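Local coordinates for putative secreted cellulose binding protein (Streptomyces coelicolor, PDB 4OY7), which cleaves glycosidic bonds of cellulose oxidatively through a copper-dependent mechanism, this chain being the catalytic lytic polysaccharide monooxygenase (AA10) domain of the longer secreted protein, at residues 108-113 with 181-186; 156-161 with 172-177; 32-37 with 84-89; 23-28 with 39-44. All coordinates share one frame; numbering follows the deposited sequence. Where two conformers were deposited one is given.

Contact 1: 108-113 with 181-186. With CU (copper (II) ion), chain I.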
loop_
_atom_site.group_PDB
_atom_site.type_symbol
_atom_site.label_atom_id
_atom_site.label_comp_id
_atom_site.label_asym_id
_atom_site.label_seq_id
_atom_site.Cartn_x
_atom_site.Cartn_y
_atom_site.Cartn_z
ATOM N N ALA A 108 -6.918 7.726 10.591
ATOM C CA ALA A 108 -6.771 9.070 11.171
ATOM C C ALA A 108 -6.377 9.989 10.045
ATOM O O ALA A 108 -5.530 9.651 9.250
ATOM C CB ALA A 108 -5.765 9.111 12.315
ATOM N N ALA A 109 -7.043 11.129 9.950
ATOM C CA ALA A 109 -6.879 12.016 8.812
ATOM C C ALA A 109 -5.775 13.039 9.078
ATOM O O ALA A 109 -5.564 13.481 10.213
ATOM C CB ALA A 109 -8.182 12.743 8.532
ATOM N N HIS A 110 -5.140 13.467 7.997
ATOM C CA HIS A 110 -4.049 14.421 8.057
ATOM C C HIS A 110 -3.981 15.189 6.740
ATOM O O HIS A 110 -4.244 14.618 5.682
ATOM C CB HIS A 110 -2.701 13.707 8.244
ATOM C CG HIS A 110 -2.638 12.785 9.422
ATOM N ND1 HIS A 110 -2.627 13.232 10.727
ATOM C CD2 HIS A 110 -2.570 11.436 9.487
ATOM C CE1 HIS A 110 -2.552 12.202 11.546
ATOM N NE2 HIS A 110 -2.551 11.099 10.821
ATOM N N PRO A 111 -3.547 16.461 6.790
ATOM C CA PRO A 111 -3.257 17.180 5.558
ATOM C C PRO A 111 -1.928 16.711 4.890
ATOM O O PRO A 111 -1.017 16.260 5.566
ATOM C CB PRO A 111 -3.132 18.622 6.037
ATOM C CG PRO A 111 -2.562 18.494 7.412
ATOM C CD PRO A 111 -3.188 17.243 7.986
ATOM N N GLY A 112 -1.847 16.779 3.561
ATOM C CA GLY A 112 -0.638 16.369 2.841
ATOM C C GLY A 112 -0.896 15.846 1.439
ATOM O O GLY A 112 -2.015 15.994 0.895
ATOM N N ASP A 113 0.165 15.275 0.863
ATOM C CA ASP A 113 0.204 14.751 -0.511
ATOM C C ASP A 113 0.272 13.247 -0.498
ATOM O O ASP A 113 0.988 12.633 0.332
ATOM C CB ASP A 113 1.474 15.196 -1.257
ATOM C CG ASP A 113 1.521 16.645 -1.581
ATOM O OD1 ASP A 113 0.505 17.328 -1.483
ATOM O OD2 ASP A 113 2.630 17.089 -1.964
ATOM N N SER A 181 3.742 17.408 9.743
ATOM C CA SER A 181 4.431 16.410 10.555
ATOM C C SER A 181 5.474 15.752 9.700
ATOM O O SER A 181 5.356 15.738 8.463
ATOM C CB SER A 181 3.464 15.321 11.021
ATOM O OG SER A 181 4.126 14.378 11.836
ATOM N N GLN A 182 6.504 15.225 10.359
ATOM C CA GLN A 182 7.517 14.391 9.698
ATOM C C GLN A 182 7.008 12.960 9.469
ATOM O O GLN A 182 7.595 12.211 8.712
ATOM C CB GLN A 182 8.815 14.391 10.504
ATOM C CG GLN A 182 9.463 15.761 10.573
ATOM C CD GLN A 182 10.014 16.203 9.229
ATOM O OE1 GLN A 182 10.983 15.645 8.730
ATOM N NE2 GLN A 182 9.383 17.171 8.622
ATOM N N GLU A 183 5.901 12.595 10.114
ATOM C CA GLU A 183 5.327 11.262 9.944
ATOM C C GLU A 183 4.777 11.087 8.536
ATOM O O GLU A 183 4.056 11.961 8.027
ATOM C CB GLU A 183 4.236 11.015 10.969
ATOM C CG GLU A 183 3.643 9.613 10.939
ATOM C CD GLU A 183 2.489 9.494 11.915
ATOM O OE1 GLU A 183 1.502 10.212 11.702
ATOM O OE2 GLU A 183 2.591 8.732 12.899
ATOM N N ASN A 184 5.158 9.977 7.897
ATOM C CA ASN A 184 4.650 9.594 6.592
ATOM C C ASN A 184 4.150 8.132 6.656
ATOM O O ASN A 184 4.646 7.338 7.461
ATOM C CB ASN A 184 5.789 9.632 5.548
ATOM C CG ASN A 184 6.324 11.021 5.197
ATOM O OD1 ASN A 184 7.243 11.074 4.358
ATOM N ND2 ASN A 184 5.781 12.119 5.755
ATOM N N PHE A 185 3.270 7.765 5.730
ATOM C CA PHE A 185 2.731 6.400 5.587
ATOM C C PHE A 185 3.179 5.766 4.269
ATOM O O PHE A 185 3.418 6.453 3.283
ATOM C CB PHE A 185 1.209 6.446 5.725
ATOM C CG PHE A 185 0.781 6.867 7.096
ATOM C CD1 PHE A 185 0.770 8.195 7.475
ATOM C CD2 PHE A 185 0.548 5.899 8.044
ATOM C CE1 PHE A 185 0.442 8.545 8.775
ATOM C CE2 PHE A 185 0.225 6.233 9.337
ATOM C CZ PHE A 185 0.191 7.551 9.697
ATOM N N PHE A 186 3.278 4.444 4.270
ATOM C CA PHE A 186 3.874 3.714 3.175
ATOM C C PHE A 186 2.942 2.588 2.762
ATOM O O PHE A 186 2.538 1.778 3.594
ATOM C CB PHE A 186 5.238 3.154 3.612
ATOM C CG PHE A 186 6.274 4.233 3.817
ATOM C CD1 PHE A 186 6.292 4.980 4.978
ATOM C CD2 PHE A 186 7.205 4.545 2.809
ATOM C CE1 PHE A 186 7.180 6.034 5.146
ATOM C CE2 PHE A 186 8.102 5.601 2.987
ATOM C CZ PHE A 186 8.081 6.341 4.155
HETATM CU CU CU I . -2.247 8.891 11.661
HETATM O O HOH W 1 -0.883 9.571 12.594
#
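His110 lays its imidazole beside the ring of Phe185, CD2 of the histidine lying 4.2 Å from CE1 of the phenylalanine. The two rings meet obliquely next to the copper ion. NE2 of His110 binds the metal at 2.4 Å, which makes histidine, with an sp2 nitrogen at the far end of a flat ring, the natural residue here. Its CG stands anti to the carbonyl carbon (chi1 -55°), a torsion that swings the ring toward segment 181-186. Phe185 offers carbon instead of a ligand atom: its CZ comes to 3.4 Å from the copper, so this apolar ring end takes up room on that side of the ion. Together with His1, whose backbone N also binds the copper, His110 belongs to the histidine brace that defines lytic polysaccharide monooxygenases. Most AA10 enzymes have a phenylalanine at this axial side of the copper, where AA9 enzymes place a tyrosine. Glu183 reaches the site from the same segment as Phe185, in an extended chain with CG anti to the backbone N (chi1 -176°). Its OE1 stops 4.0 Å short of the copper and is connected to it through a water that binds the metal and donates its hydrogen bond to OE1 at 2.6 Å. Arg178 forms a salt bridge with the same oxygen, which, with the water, is likely to limit how the carboxylate turns. The backbone N of Glu183 donates to OG of Ser181 at 3.0 Å, an ST turn for which the short serine hydroxyl is well suited.

Contact 2: 156-161 with 172-177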
loop_
_atom_site.group_PDB
_atom_site.type_symbol
_atom_site.label_atom_id
_atom_site.label_comp_id
_atom_site.label_asym_id
_atom_site.label_seq_id
_atom_site.Cartn_x
_atom_site.Cartn_y
_atom_site.Cartn_z
ATOM N N TYR A 156 -10.046 8.686 1.856
ATOM C CA TYR A 156 -9.751 9.659 0.805
ATOM C C TYR A 156 -10.057 9.011 -0.540
ATOM O O TYR A 156 -10.043 7.797 -0.669
ATOM C CB TYR A 156 -8.279 10.055 0.863
ATOM C CG TYR A 156 -7.858 10.761 2.136
ATOM C CD1 TYR A 156 -7.967 12.148 2.268
ATOM C CD2 TYR A 156 -7.326 10.047 3.205
ATOM C CE1 TYR A 156 -7.559 12.781 3.429
ATOM C CE2 TYR A 156 -6.917 10.679 4.369
ATOM C CZ TYR A 156 -7.019 12.044 4.464
ATOM O OH TYR A 156 -6.625 12.646 5.627
ATOM N N TYR A 157 -10.375 9.816 -1.537
ATOM C CA TYR A 157 -10.740 9.328 -2.837
ATOM C C TYR A 157 -10.241 10.317 -3.897
ATOM O O TYR A 157 -10.300 11.553 -3.727
ATOM C CB TYR A 157 -12.269 9.070 -2.988
ATOM C CG TYR A 157 -13.174 10.266 -2.930
ATOM C CD1 TYR A 157 -13.476 10.986 -4.073
ATOM C CD2 TYR A 157 -13.771 10.666 -1.746
ATOM C CE1 TYR A 157 -14.333 12.068 -4.039
ATOM C CE2 TYR A 157 -14.637 11.748 -1.708
ATOM C CZ TYR A 157 -14.908 12.448 -2.855
ATOM O OH TYR A 157 -15.743 13.546 -2.820
ATOM N N TRP A 158 -9.774 9.731 -4.992
ATOM C CA TRP A 158 -9.339 10.444 -6.195
ATOM C C TRP A 158 -9.298 9.505 -7.390
ATOM O O TRP A 158 -9.430 8.299 -7.234
ATOM C CB TRP A 158 -7.982 11.099 -6.001
ATOM C CG TRP A 158 -6.790 10.195 -5.827
ATOM C CD1 TRP A 158 -5.991 9.696 -6.825
ATOM C CD2 TRP A 158 -6.230 9.707 -4.591
ATOM N NE1 TRP A 158 -4.967 8.943 -6.289
ATOM C CE2 TRP A 158 -5.085 8.940 -4.924
ATOM C CE3 TRP A 158 -6.569 9.884 -3.229
ATOM C CZ2 TRP A 158 -4.290 8.332 -3.964
ATOM C CZ3 TRP A 158 -5.774 9.279 -2.260
ATOM C CH2 TRP A 158 -4.635 8.514 -2.636
ATOM N N ASP A 159 -9.147 10.062 -8.587
ATOM C CA ASP A 159 -9.067 9.252 -9.798
ATOM C C ASP A 159 -7.606 9.084 -10.218
ATOM O O ASP A 159 -6.823 10.024 -10.072
ATOM C CB ASP A 159 -9.807 9.927 -10.954
ATOM C CG ASP A 159 -11.299 10.041 -10.726
ATOM O OD1 ASP A 159 -11.902 9.069 -10.220
ATOM O OD2 ASP A 159 -11.872 11.089 -11.124
ATOM N N LEU A 160 -7.269 7.907 -10.757
ATOM C CA LEU A 160 -5.964 7.632 -11.369
ATOM C C LEU A 160 -6.109 7.087 -12.798
ATOM O O LEU A 160 -6.729 6.036 -12.989
ATOM C CB LEU A 160 -5.194 6.616 -10.515
ATOM C CG LEU A 160 -3.886 6.039 -11.084
ATOM C CD1 LEU A 160 -2.878 7.148 -11.408
ATOM C CD2 LEU A 160 -3.349 4.966 -10.125
ATOM N N ALA A 161 -5.510 7.779 -13.774
ATOM C CA ALA A 161 -5.493 7.338 -15.173
ATOM C C ALA A 161 -4.326 6.394 -15.346
ATOM O O ALA A 161 -3.175 6.821 -15.263
ATOM C CB ALA A 161 -5.354 8.537 -16.109
ATOM N N ILE A 172 1.725 -0.843 -7.104
ATOM C CA ILE A 172 1.556 0.599 -6.896
ATOM C C ILE A 172 1.992 0.912 -5.476
ATOM O O ILE A 172 1.417 0.400 -4.517
ATOM C CB ILE A 172 0.092 1.048 -7.128
ATOM C CG1 ILE A 172 -0.268 0.915 -8.616
ATOM C CG2 ILE A 172 -0.134 2.484 -6.689
ATOM C CD1 ILE A 172 -1.750 0.956 -8.896
ATOM N N PHE A 173 2.995 1.774 -5.368
ATOM C CA PHE A 173 3.522 2.228 -4.077
ATOM C C PHE A 173 3.082 3.657 -3.851
ATOM O O PHE A 173 3.152 4.492 -4.780
ATOM C CB PHE A 173 5.054 2.206 -4.070
ATOM C CG PHE A 173 5.652 2.987 -2.950
ATOM C CD1 PHE A 173 5.547 2.540 -1.627
ATOM C CD2 PHE A 173 6.317 4.172 -3.198
ATOM C CE1 PHE A 173 6.105 3.270 -0.598
ATOM C CE2 PHE A 173 6.855 4.914 -2.153
ATOM C CZ PHE A 173 6.710 4.478 -0.851
ATOM N N MET A 174 2.575 3.936 -2.649
ATOM C CA MET A 174 2.185 5.295 -2.287
ATOM C C MET A 174 2.865 5.726 -1.018
ATOM O O MET A 174 3.018 4.918 -0.068
ATOM C CB MET A 174 0.680 5.435 -2.119
ATOM C CG MET A 174 -0.131 4.789 -3.208
ATOM S SD MET A 174 -1.879 5.222 -3.049
ATOM C CE MET A 174 -2.566 3.998 -4.146
ATOM N N GLN A 175 3.308 6.968 -1.025
ATOM C CA GLN A 175 3.865 7.609 0.163
ATOM C C GLN A 175 2.967 8.784 0.495
ATOM O O GLN A 175 2.736 9.685 -0.324
ATOM C CB GLN A 175 5.313 8.045 -0.038
ATOM C CG GLN A 175 6.016 8.389 1.259
ATOM C CD GLN A 175 7.495 8.668 1.063
ATOM O OE1 GLN A 175 8.093 8.232 0.071
ATOM N NE2 GLN A 175 8.109 9.370 2.026
ATOM N N TRP A 176 2.391 8.727 1.694
ATOM C CA TRP A 176 1.531 9.763 2.192
ATOM C C TRP A 176 2.399 10.691 3.013
ATOM O O TRP A 176 2.874 10.311 4.092
ATOM C CB TRP A 176 0.429 9.165 3.072
ATOM C CG TRP A 176 -0.608 10.129 3.544
ATOM C CD1 TRP A 176 -0.833 11.415 3.100
ATOM C CD2 TRP A 176 -1.611 9.869 4.538
ATOM N NE1 TRP A 176 -1.898 11.960 3.775
ATOM C CE2 TRP A 176 -2.391 11.036 4.658
ATOM C CE3 TRP A 176 -1.923 8.752 5.344
ATOM C CZ2 TRP A 176 -3.458 11.123 5.544
ATOM C CZ3 TRP A 176 -2.949 8.847 6.212
ATOM C CH2 TRP A 176 -3.730 10.015 6.299
ATOM N N VAL A 177 2.599 11.892 2.496
ATOM C CA VAL A 177 3.517 12.861 3.071
ATOM C C VAL A 177 2.720 13.954 3.749
ATOM O O VAL A 177 2.100 14.811 3.101
ATOM C CB VAL A 177 4.453 13.416 1.979
ATOM C CG1 VAL A 177 5.448 14.413 2.575
ATOM C CG2 VAL A 177 5.121 12.237 1.292
#
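Ile172 begins the contact loosely, its CD1 lying 4.5 Å from CD2 of Leu160. Branched aliphatic ends suit this place because they pack between two sheets without requiring a polar partner. Two residues on, Met174 extends its chain toward the other strand, and its SD comes to 4.0 Å from CZ2 of Trp158. The sulfur lies at the edge of the six-membered ring, near the ring plane: a Met-aromatic contact in which the two side chains slide past each other in opposite directions. NE1 of Trp158 is satisfied by Gln138. Strands 156-161 and 172-177 belong to different sheets; their axes pass 12.9 Å apart at 138°, and alternate residues of each point inward, as in the core of the immunoglobulin-like beta-sandwich of this family. Trp176 closes the series, CG anti to its backbone N (chi1 -174°), with the edge of its indole presented to Tyr156. There OH of the tyrosine lies 3.5 Å from CZ2 of the tryptophan, near the indole plane. The two side chains cross at about a right angle, their ring planes at 71° and the centroids 5.4 Å apart. The phenol also bonds to the backbone N of the copper ligand His110, so tyrosine here combines an aromatic packing surface with a polar end. A phenylalanine in its place would probably keep much of the ring packing but leave the backbone N-H of His110 without this partner. Farther along, the indole of Trp176 stacks on Phe114 and approaches Phe185.

Contact 3: 32-37 with 84-89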
loop_
_atom_site.group_PDB
_atom_site.type_symbol
_atom_site.label_atom_id
_atom_site.label_comp_id
_atom_site.label_asym_id
_atom_site.label_seq_id
_atom_site.Cartn_x
_atom_site.Cartn_y
_atom_site.Cartn_z
ATOM N N CYS A 32 -0.314 -14.173 2.650
ATOM C CA CYS A 32 -0.894 -13.633 3.867
ATOM C C CYS A 32 -0.653 -14.539 5.066
ATOM O O CYS A 32 -0.299 -14.070 6.135
ATOM C CB CYS A 32 -2.388 -13.367 3.687
ATOM S SG CYS A 32 -2.825 -12.123 2.450
ATOM N N GLN A 33 -0.835 -15.842 4.888
ATOM C CA GLN A 33 -0.519 -16.788 5.962
ATOM C C GLN A 33 0.949 -16.692 6.367
ATOM O O GLN A 33 1.268 -16.688 7.560
ATOM C CB GLN A 33 -0.855 -18.225 5.565
ATOM C CG GLN A 33 -0.602 -19.210 6.698
ATOM C CD GLN A 33 -1.461 -18.927 7.919
ATOM O OE1 GLN A 33 -0.952 -18.604 9.000
ATOM N NE2 GLN A 33 -2.773 -19.033 7.750
ATOM N N ALA A 34 1.843 -16.597 5.385
ATOM C CA ALA A 34 3.271 -16.517 5.671
ATOM C C ALA A 34 3.604 -15.251 6.438
ATOM O O ALA A 34 4.387 -15.301 7.383
ATOM C CB ALA A 34 4.087 -16.581 4.388
ATOM N N ALA A 35 2.998 -14.131 6.041
ATOM C CA ALA A 35 3.240 -12.852 6.708
ATOM C C ALA A 35 2.668 -12.848 8.109
ATOM O O ALA A 35 3.249 -12.256 9.021
ATOM C CB ALA A 35 2.654 -11.699 5.906
ATOM N N LEU A 36 1.532 -13.502 8.303
ATOM C CA LEU A 36 0.968 -13.621 9.650
ATOM C C LEU A 36 1.906 -14.433 10.546
ATOM O O LEU A 36 2.176 -14.068 11.696
ATOM C CB LEU A 36 -0.419 -14.271 9.607
ATOM C CG LEU A 36 -1.123 -14.529 10.939
ATOM C CD1 LEU A 36 -1.417 -13.221 11.650
ATOM C CD2 LEU A 36 -2.413 -15.287 10.739
ATOM N N ASP A 37 2.407 -15.540 10.011
ATOM C CA ASP A 37 3.300 -16.425 10.759
ATOM C C ASP A 37 4.631 -15.727 11.088
ATOM O O ASP A 37 5.187 -15.912 12.185
ATOM C CB ASP A 37 3.550 -17.722 9.980
ATOM C CG ASP A 37 2.310 -18.622 9.889
ATOM O OD1 ASP A 37 2.269 -19.501 8.986
ATOM O OD2 ASP A 37 1.381 -18.480 10.720
ATOM N N ALA A 84 8.058 -9.277 1.538
ATOM C CA ALA A 84 8.413 -10.541 0.873
ATOM C C ALA A 84 8.193 -10.455 -0.627
ATOM O O ALA A 84 7.120 -10.086 -1.097
ATOM C CB ALA A 84 7.617 -11.696 1.472
ATOM N N ALA A 85 9.242 -10.776 -1.370
ATOM C CA ALA A 85 9.225 -10.683 -2.821
ATOM C C ALA A 85 8.627 -11.979 -3.393
ATOM O O ALA A 85 9.355 -12.922 -3.812
ATOM C CB ALA A 85 10.639 -10.449 -3.355
ATOM N N ARG A 86 7.295 -12.013 -3.370
ATOM C CA ARG A 86 6.498 -13.174 -3.761
ATOM C C ARG A 86 5.470 -12.751 -4.799
ATOM O O ARG A 86 5.022 -11.599 -4.804
ATOM C CB ARG A 86 5.718 -13.689 -2.548
ATOM C CG ARG A 86 6.541 -14.274 -1.447
ATOM C CD ARG A 86 5.695 -14.579 -0.229
ATOM N NE ARG A 86 4.838 -15.721 -0.515
ATOM C CZ ARG A 86 4.785 -16.829 0.211
ATOM N NH1 ARG A 86 5.542 -16.983 1.296
ATOM N NH2 ARG A 86 3.954 -17.792 -0.153
ATOM N N SER A 87 5.086 -13.686 -5.656
ATOM C CA SER A 87 4.089 -13.399 -6.689
ATOM C C SER A 87 2.678 -13.853 -6.318
ATOM O O SER A 87 1.750 -13.697 -7.128
ATOM C CB SER A 87 4.510 -14.076 -7.982
ATOM O OG SER A 87 4.491 -15.479 -7.864
ATOM N N ASP A 88 2.508 -14.396 -5.120
ATOM C CA ASP A 88 1.230 -15.003 -4.713
ATOM C C ASP A 88 0.432 -14.138 -3.714
ATOM O O ASP A 88 -0.566 -14.616 -3.181
ATOM C CB ASP A 88 1.402 -16.465 -4.231
ATOM C CG ASP A 88 2.347 -16.612 -3.032
ATOM O OD1 ASP A 88 3.056 -15.637 -2.681
ATOM O OD2 ASP A 88 2.318 -17.698 -2.402
ATOM N N TRP A 89 0.832 -12.891 -3.487
ATOM C CA TRP A 89 0.044 -11.970 -2.682
ATOM C C TRP A 89 -1.321 -11.749 -3.349
ATOM O O TRP A 89 -1.459 -11.962 -4.565
ATOM C CB TRP A 89 0.731 -10.612 -2.574
ATOM C CG TRP A 89 1.961 -10.533 -1.734
ATOM C CD1 TRP A 89 3.267 -10.536 -2.165
ATOM C CD2 TRP A 89 2.022 -10.374 -0.311
ATOM N NE1 TRP A 89 4.116 -10.403 -1.105
ATOM C CE2 TRP A 89 3.389 -10.330 0.051
ATOM C CE3 TRP A 89 1.059 -10.320 0.698
ATOM C CZ2 TRP A 89 3.813 -10.150 1.386
ATOM C CZ3 TRP A 89 1.474 -10.158 2.005
ATOM C CH2 TRP A 89 2.860 -10.116 2.353
#
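Ala35 rests its CB against the far end of the Trp89 indole, 3.9 Å from CH2, in the buried half of this contact. Cys32, one helical turn back, lies beside the same six-membered ring, its N 4.4 Å from CZ3. Small residues suit this side of helix 30-39, because a methyl group lets the broad indole come close to the helix. Trp89 is held from its own loop: NE1 donates to the carbonyl O of Ala84 at 3.0 Å and 172°, with the acceptor in the ring plane, a nearly straight bond that limits rotation of the ring. Arg10 makes a cation-pi contact with the indole. The disulfide between Cys32 and Cys14 joins helix 30-39 to helix 10-18 next to it, so that the tryptophan packs where two helices are tied together. These helices belong to the long, partly helical insertion between the first strands of the sandwich, which AA10 enzymes carry beside their beta core. Nearer to solvent is the margin formed by Ala34 and Arg86, where a single atom pair, CB of Ala34 and NH1 of Arg86, meets at 3.4 Å, obliquely placed. The arginine chain bends at chi3 (71°), bringing NE and NH2 side-on to the carboxylate of Asp88. NE meets OD1 and NH2 meets OD2, each at 2.8 Å and on a syn lone pair, within the guanidinium plane. This side-on, two-bond salt bridge holds the guanidinium flat while NH1 meets the helix. A methionine in place of Arg86 would probably leave the Asp88 carboxylate without its charged mate and free to turn.

Contact 4: 23-28 with 39-44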
loop_
_atom_site.group_PDB
_atom_site.type_symbol
_atom_site.label_atom_id
_atom_site.label_comp_id
_atom_site.label_asym_id
_atom_site.label_seq_id
_atom_site.Cartn_x
_atom_site.Cartn_y
_atom_site.Cartn_z
ATOM N N GLY A 23 -12.885 -11.833 15.444
ATOM C CA GLY A 23 -11.634 -11.087 15.522
ATOM C C GLY A 23 -10.383 -11.945 15.380
ATOM O O GLY A 23 -9.286 -11.409 15.263
ATOM N N ALA A 24 -10.541 -13.274 15.372
ATOM C CA ALA A 24 -9.434 -14.157 15.023
ATOM C C ALA A 24 -9.030 -13.868 13.591
ATOM O O ALA A 24 -9.836 -13.380 12.808
ATOM C CB ALA A 24 -9.842 -15.610 15.152
ATOM N N LEU A 25 -7.783 -14.160 13.261
ATOM C CA LEU A 25 -7.274 -13.934 11.917
ATOM C C LEU A 25 -6.960 -15.255 11.249
ATOM O O LEU A 25 -6.060 -15.961 11.680
ATOM C CB LEU A 25 -6.032 -13.061 12.000
ATOM C CG LEU A 25 -6.356 -11.630 12.461
ATOM C CD1 LEU A 25 -5.078 -10.961 12.920
ATOM C CD2 LEU A 25 -7.042 -10.807 11.383
ATOM N N ASP A 26 -7.704 -15.582 10.193
ATOM C CA ASP A 26 -7.552 -16.867 9.499
ATOM C C ASP A 26 -7.419 -16.693 7.990
ATOM O O ASP A 26 -8.370 -16.888 7.254
ATOM C CB ASP A 26 -8.729 -17.770 9.809
ATOM C CG ASP A 26 -8.527 -19.175 9.286
ATOM O OD1 ASP A 26 -7.385 -19.689 9.390
ATOM O OD2 ASP A 26 -9.503 -19.774 8.789
ATOM N N PRO A 27 -6.223 -16.311 7.537
ATOM C CA PRO A 27 -6.036 -16.084 6.102
ATOM C C PRO A 27 -6.016 -17.385 5.330
ATOM O O PRO A 27 -5.599 -18.413 5.865
ATOM C CB PRO A 27 -4.668 -15.412 6.020
ATOM C CG PRO A 27 -3.969 -15.726 7.286
ATOM C CD PRO A 27 -5.018 -15.995 8.322
ATOM N N THR A 28 -6.486 -17.335 4.087
ATOM C CA THR A 28 -6.354 -18.476 3.181
ATOM C C THR A 28 -5.304 -18.205 2.101
ATOM O O THR A 28 -4.773 -19.130 1.511
ATOM C CB THR A 28 -7.695 -18.876 2.546
ATOM O OG1 THR A 28 -8.260 -17.767 1.862
ATOM C CG2 THR A 28 -8.669 -19.338 3.613
ATOM N N SER A 39 5.374 -12.003 10.907
ATOM C CA SER A 39 5.323 -10.705 11.590
ATOM C C SER A 39 4.217 -10.562 12.629
ATOM O O SER A 39 4.245 -9.624 13.426
ATOM C CB SER A 39 5.253 -9.575 10.564
ATOM O OG SER A 39 6.489 -9.420 9.897
ATOM N N GLY A 40 3.273 -11.494 12.670
ATOM C CA GLY A 40 2.260 -11.501 13.726
ATOM C C GLY A 40 0.956 -10.802 13.417
ATOM O O GLY A 40 0.867 -9.968 12.506
ATOM N N ALA A 41 -0.051 -11.125 14.218
ATOM C CA ALA A 41 -1.424 -10.642 14.050
ATOM C C ALA A 41 -1.537 -9.129 14.248
ATOM O O ALA A 41 -2.448 -8.501 13.682
ATOM C CB ALA A 41 -2.347 -11.376 15.021
ATOM N N THR A 42 -0.652 -8.571 15.068
ATOM C CA THR A 42 -0.657 -7.141 15.384
ATOM C C THR A 42 -0.630 -6.277 14.117
ATOM O O THR A 42 -1.266 -5.222 14.056
ATOM C CB THR A 42 0.535 -6.794 16.302
ATOM O OG1 THR A 42 0.416 -7.540 17.515
ATOM C CG2 THR A 42 0.608 -5.284 16.614
ATOM N N ALA A 43 0.128 -6.722 13.115
ATOM C CA ALA A 43 0.177 -6.048 11.812
ATOM C C ALA A 43 -1.182 -5.915 11.141
ATOM O O ALA A 43 -1.451 -4.913 10.508
ATOM C CB ALA A 43 1.145 -6.746 10.868
ATOM N N LEU A 44 -1.997 -6.965 11.196
ATOM C CA LEU A 44 -3.335 -6.930 10.596
ATOM C C LEU A 44 -4.365 -6.162 11.419
ATOM O O LEU A 44 -5.277 -5.544 10.856
ATOM C CB LEU A 44 -3.826 -8.344 10.298
ATOM C CG LEU A 44 -2.913 -9.115 9.340
ATOM C CD1 LEU A 44 -3.491 -10.493 9.076
ATOM C CD2 LEU A 44 -2.733 -8.348 8.047
#
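Leu25 points its CB toward segment 39-44 and reaches it with the two methyl groups at its tip. CB and CG are the stem: with CG anti to the carbonyl carbon (chi1 -68°), the fork is carried toward helix 42-45. CD1 does most of the touching. It presses on CB of Ala41 at 3.5 Å, tighter than usual for two carbons, and lies 3.7 Å from the carbonyl O of the same residue. On Leu44 the same methyl meets CB at 3.9 Å and CD1 at 4.2 Å, while CD2 of Leu25 adds a lighter contact with CB of Leu44. The two leucines cross obliquely. The arrangement is plain apolar packing between the extended loop that joins helix 10-18 to helix 30-39 and the short helix 42-45. Gly40, with positive phi (94°), is the first residue past helix 30-39 to leave helical geometry, a conformation glycine adopts easily. Alanine at position 41 is small enough to admit the leucine tip so closely, whereas Leu44 turns a larger buried surface to it. Helix 10-18 lies alongside, its Ala18 touching Leu25 and its Cys14 touching Leu44.

Contacts 1 and 2 touch, and the Tyr156–Trp176 end of contact 2 lies near the copper site, the Trp176 side chain about 5 Å from the ion. Their centres are 13 Å apart, and contact 2 is nested within the loop that contact 1 closes. The backbone O of Asp113 meets N of Val177 at 2.8 Å, probably as a hydrogen bond between neighbouring strands. Contacts 3 and 4 form a second pair, centres 12 Å apart, with alternating segments: Leu36 CD1 packs 3.5 Å from Ala41 CA. This helix-and-loop region stands apart from the metal, centred about 26 Å (contact 3) and 25 Å (contact 4) from contact 1, nearest atoms about 12 and 10 Å away.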